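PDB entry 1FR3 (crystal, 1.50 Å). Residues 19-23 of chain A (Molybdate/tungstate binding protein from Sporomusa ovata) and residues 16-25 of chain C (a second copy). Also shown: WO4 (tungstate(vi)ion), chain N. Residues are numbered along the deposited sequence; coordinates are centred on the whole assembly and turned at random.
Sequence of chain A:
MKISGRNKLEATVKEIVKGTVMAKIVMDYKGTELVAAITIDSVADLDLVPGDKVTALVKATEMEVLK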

# COMPACT_ATOMS: atom_id res chain seq x y z
N GLY A 19 15.46 -13.15 4.67
CA GLY A 19 15.92 -13.29 3.29
C GLY A 19 17.07 -12.30 3.11
O GLY A 19 17.60 -11.81 4.10
N THR A 20 17.42 -11.98 1.86
CA THR A 20 18.51 -11.03 1.64
C THR A 20 18.06 -9.60 1.87
O THR A 20 18.83 -8.75 2.34
N VAL A 21 16.80 -9.33 1.54
CA VAL A 21 16.26 -7.98 1.68
C VAL A 21 15.06 -7.92 2.62
O VAL A 21 14.99 -7.05 3.48
N MET A 22 14.16 -8.88 2.47
CA MET A 22 12.95 -8.96 3.27
C MET A 22 13.00 -10.03 4.35
O MET A 22 13.77 -10.98 4.29
N ALA A 23 12.12 -9.88 5.33
CA ALA A 23 11.99 -10.84 6.41
C ALA A 23 10.51 -11.14 6.65
O ALA A 23 9.68 -10.22 6.57
N ILE C 16 22.75 -0.32 -2.88
CA ILE C 16 21.79 -1.26 -3.44
C ILE C 16 22.12 -2.69 -3.01
O ILE C 16 23.21 -3.19 -3.28
N VAL C 17 21.17 -3.32 -2.34
CA VAL C 17 21.36 -4.72 -1.92
C VAL C 17 20.35 -5.56 -2.71
O VAL C 17 19.15 -5.26 -2.69
N LYS C 18 20.83 -6.56 -3.43
CA LYS C 18 19.97 -7.38 -4.27
C LYS C 18 19.67 -8.75 -3.69
O LYS C 18 20.58 -9.52 -3.38
N GLY C 19 18.38 -9.05 -3.59
CA GLY C 19 17.93 -10.36 -3.12
C GLY C 19 17.52 -11.15 -4.37
O GLY C 19 17.82 -10.72 -5.48
N THR C 20 16.79 -12.24 -4.18
CA THR C 20 16.33 -13.03 -5.32
C THR C 20 15.19 -12.35 -6.07
O THR C 20 15.09 -12.40 -7.30
N VAL C 21 14.33 -11.68 -5.32
CA VAL C 21 13.15 -11.02 -5.89
C VAL C 21 13.14 -9.53 -5.61
O VAL C 21 12.82 -8.74 -6.51
N MET C 22 13.46 -9.13 -4.39
CA MET C 22 13.45 -7.74 -4.00
C MET C 22 14.85 -7.14 -3.90
O MET C 22 15.85 -7.86 -3.79
N ALA C 23 14.90 -5.82 -3.92
CA ALA C 23 16.13 -5.07 -3.76
C ALA C 23 15.90 -3.91 -2.78
O ALA C 23 14.85 -3.29 -2.81
N LYS C 24 16.90 -3.64 -1.96
CA LYS C 24 16.85 -2.53 -1.02
C LYS C 24 17.60 -1.35 -1.65
O LYS C 24 18.78 -1.48 -2.00
N ILE C 25 16.92 -0.23 -1.81
CA ILE C 25 17.53 0.97 -2.38
C ILE C 25 17.69 1.97 -1.24
O ILE C 25 16.70 2.47 -0.70

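Main-chain amides can grip an oxyanion at a subunit interface while side chains pack an apolar seam beside it. The tungstate site between two copies of this molybdate/tungstate binding protein is a compact example: all the hydrogen bonds these two stretches give the tungstate come from backbone N atoms. No hydrogen bond crosses directly between the two stretches; the polar link between them runs through the anion.

The chain A stretch opens with G19(A), whose amide N donates to M22(A) O at 2.8 Å, closing a tight turn. The glycine itself makes no contact with chain C, but a CB here would be crowded by that same M22(A) O.

T20(A) directs its CB toward chain C and adopts the m rotamer (chi1 -58°). Its CG2 methyl lies 3.4 Å from K18(C) O and 4.0 Å from V17(C) CG1, while its CB sits 3.6 Å from G19(C) CA. This close approach depends on the bare glycine: a CB on G19(C) would come tight against T20(A) CB and V21(A) CG2 and would clash with tungstate O3. K18(C), by contrast, points away, so its carbonyl rather than its side chain meets the threonine. The T20(A) N donates to tungstate O4 at 3.3 Å.

V21(A), in the t rotamer (chi1 171°), gives up more surface to the other stretch than any of its neighbours. It is set against the hairpin of chain C, where G19(C) N to M22(C) O and K24(C) N to V17(C) O are paired internally. Its CG2 lies 3.5 Å from M22(C) O and 3.6 Å from V17(C) O, with V17(C) CG1 (chi1 t) at 4.4 Å. The other methyl of the chain A valine, V21(A) CG1, packs 4.0 Å from M22(C) CB and 4.1 Å from K24(C) CB. K24(C) thus offers the base of its side chain before its end leads away to a hydrogen bond elsewhere in the structure.

M22(A) completes the seam by meeting its own counterpart. Both methionines point toward the opposing stretch with all three chi angles in m, and their CG atoms touch at 3.8 Å. Their amides serve the anion in matching fashion: M22(A) N reaches O1 and M22(C) N reaches O3, each at 2.8 Å. V21(A) N to O1 (3.2 Å) and V21(C) N to O3 (2.9 Å) reinforce the pattern, so each of these oxygens accepts two successive amides from one chain. A23(A), the next residue along the strand, is out of reach of chain C.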

# COMPACT_ATOMS: atom_id res chain seq x y z
CB THR A 20 19.07 -11.17 0.21
OG1 THR A 20 19.51 -12.52 0.03
CG2 THR A 20 20.24 -10.23 -0.03
CB VAL A 21 15.85 -7.46 0.29
CG1 VAL A 21 15.06 -6.15 0.37
CG2 VAL A 21 17.10 -7.29 -0.57
CB MET A 22 11.75 -9.23 2.35
CG MET A 22 11.56 -8.18 1.26
SD MET A 22 11.27 -6.51 1.86
CE MET A 22 9.66 -6.69 2.64
CB ALA A 23 12.61 -10.31 7.70
CB ILE C 16 21.70 -1.20 -4.97
CG1 ILE C 16 21.27 0.20 -5.44
CG2 ILE C 16 20.74 -2.26 -5.50
CD1 ILE C 16 21.29 0.37 -6.95
CB VAL C 17 21.20 -4.93 -0.41
CG1 VAL C 17 21.34 -6.41 -0.05
CG2 VAL C 17 22.23 -4.12 0.37
CB LYS C 18 20.64 -7.58 -5.65
CG LYS C 18 20.74 -6.29 -6.43
CD LYS C 18 21.56 -6.42 -7.71
CE LYS C 18 21.68 -5.04 -8.35
NZ LYS C 18 22.81 -4.94 -9.31
CB THR C 20 15.84 -14.41 -4.85
OG1 THR C 20 16.81 -14.97 -3.96
CG2 THR C 20 15.60 -15.34 -6.02
CB VAL C 21 11.90 -11.70 -5.29
CG1 VAL C 21 10.63 -10.93 -5.61
CG2 VAL C 21 11.79 -13.14 -5.80
CB MET C 22 12.78 -7.57 -2.63
CG MET C 22 11.35 -8.11 -2.55
SD MET C 22 10.21 -7.28 -3.66
CE MET C 22 10.20 -5.63 -2.97
CB ALA C 23 16.62 -4.46 -5.07
CB LYS C 24 17.49 -2.88 0.32
CG LYS C 24 17.60 -1.72 1.28
CD LYS C 24 18.18 -2.12 2.63
CE LYS C 24 19.64 -2.49 2.53
NZ LYS C 24 20.28 -2.74 3.85
CB ILE C 25 16.71 1.61 -3.50
CG1 ILE C 25 16.16 0.58 -4.49
CG2 ILE C 25 17.54 2.66 -4.24
CD1 ILE C 25 17.20 -0.29 -5.17
W WO4 N . 14.17 -11.88 -0.89
O1 WO4 N . 14.19 -10.61 0.32
O2 WO4 N . 12.84 -12.99 -0.59
O3 WO4 N . 14.03 -11.14 -2.47
O4 WO4 N . 15.67 -12.79 -0.79